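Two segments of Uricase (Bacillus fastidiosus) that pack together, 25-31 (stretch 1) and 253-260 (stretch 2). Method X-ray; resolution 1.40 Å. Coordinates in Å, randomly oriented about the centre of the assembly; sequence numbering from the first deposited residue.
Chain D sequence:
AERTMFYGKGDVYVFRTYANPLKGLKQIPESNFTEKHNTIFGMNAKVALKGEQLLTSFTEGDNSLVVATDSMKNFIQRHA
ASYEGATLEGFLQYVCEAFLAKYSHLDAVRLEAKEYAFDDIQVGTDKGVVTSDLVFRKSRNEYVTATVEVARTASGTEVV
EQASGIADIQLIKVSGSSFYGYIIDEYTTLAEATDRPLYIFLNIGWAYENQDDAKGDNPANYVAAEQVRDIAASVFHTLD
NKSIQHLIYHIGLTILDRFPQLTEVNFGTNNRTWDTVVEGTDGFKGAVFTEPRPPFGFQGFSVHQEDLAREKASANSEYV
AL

Stretch 1 (25-31) LKQIPES
Stretch 2 253-260: LTILDRFP

The end of a helix in stretch 2 is held against an irregular segment, stretch 1, by a bidentate arginine–glutamate salt bridge flanked by a small apolar patch, and the contact buries 325 Å² summed over both sides.

Stretch 2 is helical from Leu253 to Arg258, continuing a helix that begins earlier in the chain, with phi from -57 to -71° and psi from -31 to -48°, Arg258 itself being at -71/-31. Its backbone hydrogen bonds run from Asp257 N to Leu253 O (2.9 Å), Arg258 N to Thr254 O (3.0 Å) and Phe259 N to Ile255 O (2.9 Å). Phe259, at -125/83, is the first residue to leave helical phi/psi, and Pro260 follows at -61/-19. Stretch 1 is extended from Leu25 to Ile28, with phi from -68 to -134° and psi from 131 to 163°. It then folds into a type I beta turn from Ile28 to Ser31, whose central residues Pro29 (-65/-26) and Glu30 (-81/-6) have the expected angles. The closing bond from Ser31 N to Ile28 O is weak at 3.4 Å. Proline suits the first central position because its ring already restrains phi near the required value.

The register is set by Ile28 CA lying 7.0 Å from Arg258 CA and Lys26 CA 8.8 Å from Phe259 CA. In the extended part, Lys26 and Ile28 direct CA-to-CB toward stretch 2, whereas Gln27 between them points away and makes no contact.

Arg258 has the most area covered by the opposing stretch, 91 Å². Its CA-to-CB bond points toward stretch 1, and chi1 m, chi2 m, chi3 t and chi4 -140° bring the guanidinium to Glu30. Glu30, with chi1 m, chi2 p and chi3 16°, meets it edge-on: Arg258 NE donates to Glu30 OE1 at 2.9 Å (N-H...O 158°), and Arg258 NH2 donates to Glu30 OE2 at 2.9 Å (159°). Two near-linear bonds fix the relative orientation of the planar groups more firmly than one could. Glu30 is buried, so the arginine supplies both charge compensation and hydrogen bonds; Arg258 NH2 is also bonded elsewhere in the structure. Pro29 covers one face of the guanidinium, Pro29 CD being 3.6 Å from Arg258 NE, while Thr254, one helical turn before Arg258, places Thr254 CG2 3.9 Å from Glu30 OE2.

The apolar patch centres on Ile28 and Phe259. Both are buried, where apolar side chains lose no hydrogen bonds with water. Ile28 (chi1 p, chi2 t) places CD1 4.2 Å from Phe259 CZ and CG2 4.1 Å from Arg258 CB, so its branched side chain touches both the ring and the aliphatic base of the arginine. Phe259 starts sideways, but chi1 m and chi2 -66° carry the end of its ring nearer to stretch 1. Lys26 is exposed, with chi1 to chi3 all t and chi4 p. Lys26 CD is 4.1 Å from Phe259 CE1 and Lys26 CE 3.5 Å from Arg258 O, so the methylene chain makes these contacts.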

# COMPACT_ATOMS: atom_id res chain seq x y z
N LEU D 25 3.71 -18.78 -31.13
CA LEU D 25 3.69 -17.34 -31.33
C LEU D 25 4.65 -16.93 -32.44
O LEU D 25 5.53 -17.71 -32.82
CB LEU D 25 4.02 -16.62 -30.02
CG LEU D 25 3.08 -16.95 -28.86
CD1 LEU D 25 3.60 -16.39 -27.53
CD2 LEU D 25 1.67 -16.44 -29.15
N LYS D 26 4.49 -15.73 -32.97
CA LYS D 26 5.35 -15.24 -34.04
C LYS D 26 6.75 -14.98 -33.50
O LYS D 26 6.92 -14.35 -32.45
CB LYS D 26 4.77 -13.94 -34.62
CG LYS D 26 5.56 -13.35 -35.78
CD LYS D 26 5.04 -11.96 -36.12
CE LYS D 26 5.28 -11.61 -37.57
NZ LYS D 26 4.38 -12.38 -38.47
N GLN D 27 7.76 -15.49 -34.20
CA GLN D 27 9.15 -15.21 -33.83
C GLN D 27 9.52 -13.79 -34.23
O GLN D 27 9.25 -13.36 -35.36
CB GLN D 27 10.10 -16.21 -34.48
CG GLN D 27 9.93 -17.64 -33.98
CD GLN D 27 11.16 -18.49 -34.21
OE1 GLN D 27 11.52 -19.31 -33.37
NE2 GLN D 27 11.81 -18.30 -35.35
N ILE D 28 10.11 -13.05 -33.30
CA ILE D 28 10.58 -11.69 -33.56
C ILE D 28 11.99 -11.50 -33.01
O ILE D 28 12.37 -12.19 -32.06
CB ILE D 28 9.63 -10.61 -32.98
CG1 ILE D 28 9.53 -10.71 -31.45
CG2 ILE D 28 8.25 -10.70 -33.63
CD1 ILE D 28 8.78 -9.56 -30.83
N PRO D 29 12.76 -10.57 -33.59
CA PRO D 29 14.16 -10.36 -33.17
C PRO D 29 14.30 -9.86 -31.74
O PRO D 29 15.33 -10.09 -31.10
CB PRO D 29 14.67 -9.29 -34.14
CG PRO D 29 13.78 -9.38 -35.32
CD PRO D 29 12.43 -9.78 -34.80
N GLU D 30 13.28 -9.18 -31.23
CA GLU D 30 13.35 -8.56 -29.91
C GLU D 30 13.10 -9.51 -28.74
O GLU D 30 13.24 -9.11 -27.58
CB GLU D 30 12.36 -7.39 -29.81
CG GLU D 30 12.73 -6.17 -30.65
CD GLU D 30 12.40 -6.33 -32.12
OE1 GLU D 30 11.61 -7.24 -32.49
OE2 GLU D 30 12.93 -5.53 -32.92
N SER D 31 12.72 -10.75 -29.03
CA SER D 31 12.18 -11.63 -27.99
C SER D 31 12.47 -13.11 -28.24
O SER D 31 12.55 -13.55 -29.39
CB SER D 31 10.66 -11.43 -27.88
OG SER D 31 10.09 -12.20 -26.83
N LEU D 253 6.11 2.30 -32.78
CA LEU D 253 6.39 1.99 -34.18
C LEU D 253 6.90 0.56 -34.33
O LEU D 253 6.51 -0.15 -35.26
CB LEU D 253 7.44 2.96 -34.76
CG LEU D 253 7.05 4.43 -34.92
CD1 LEU D 253 8.27 5.24 -35.33
CD2 LEU D 253 5.92 4.61 -35.93
N THR D 254 7.79 0.16 -33.44
CA THR D 254 8.41 -1.16 -33.51
C THR D 254 7.38 -2.26 -33.28
O THR D 254 7.39 -3.27 -33.99
CB THR D 254 9.58 -1.30 -32.51
OG1 THR D 254 10.50 -0.22 -32.70
CG2 THR D 254 10.32 -2.60 -32.74
N ILE D 255 6.49 -2.06 -32.31
CA ILE D 255 5.44 -3.04 -32.05
C ILE D 255 4.52 -3.18 -33.28
O ILE D 255 4.22 -4.29 -33.72
CB ILE D 255 4.60 -2.67 -30.79
CG1 ILE D 255 5.46 -2.69 -29.52
CG2 ILE D 255 3.42 -3.60 -30.66
CD1 ILE D 255 4.85 -1.93 -28.36
N LEU D 256 4.10 -2.05 -33.83
CA LEU D 256 3.28 -2.04 -35.04
C LEU D 256 3.98 -2.72 -36.23
O LEU D 256 3.34 -3.40 -37.04
CB LEU D 256 2.88 -0.61 -35.38
CG LEU D 256 1.95 0.04 -34.35
CD1 LEU D 256 1.79 1.54 -34.56
CD2 LEU D 256 0.58 -0.65 -34.34
N ASP D 257 5.29 -2.53 -36.33
CA ASP D 257 6.10 -3.14 -37.38
C ASP D 257 6.12 -4.67 -37.26
O ASP D 257 5.93 -5.39 -38.25
CB ASP D 257 7.53 -2.59 -37.30
CG ASP D 257 8.25 -2.62 -38.64
OD1 ASP D 257 7.69 -3.10 -39.65
OD2 ASP D 257 9.40 -2.12 -38.68
N ARG D 258 6.34 -5.16 -36.04
CA ARG D 258 6.39 -6.59 -35.80
C ARG D 258 5.02 -7.25 -35.91
O ARG D 258 4.92 -8.42 -36.28
CB ARG D 258 6.97 -6.89 -34.42
CG ARG D 258 8.40 -6.46 -34.25
CD ARG D 258 9.29 -7.05 -35.33
NE ARG D 258 10.67 -6.62 -35.13
CZ ARG D 258 11.51 -6.27 -36.10
NH1 ARG D 258 11.13 -6.31 -37.36
NH2 ARG D 258 12.74 -5.89 -35.79
N PHE D 259 3.98 -6.50 -35.57
CA PHE D 259 2.63 -7.06 -35.56
C PHE D 259 1.67 -6.24 -36.44
O PHE D 259 0.94 -5.39 -35.94
CB PHE D 259 2.10 -7.17 -34.13
CG PHE D 259 2.99 -7.97 -33.23
CD1 PHE D 259 3.17 -9.33 -33.44
CD2 PHE D 259 3.66 -7.37 -32.17
CE1 PHE D 259 3.98 -10.09 -32.61
CE2 PHE D 259 4.49 -8.13 -31.34
CZ PHE D 259 4.65 -9.48 -31.56
N PRO D 260 1.68 -6.50 -37.75
CA PRO D 260 0.86 -5.74 -38.71
C PRO D 260 -0.64 -5.85 -38.43
O PRO D 260 -1.41 -5.01 -38.91
CB PRO D 260 1.18 -6.40 -40.06
CG PRO D 260 2.51 -7.03 -39.88
CD PRO D 260 2.57 -7.46 -38.43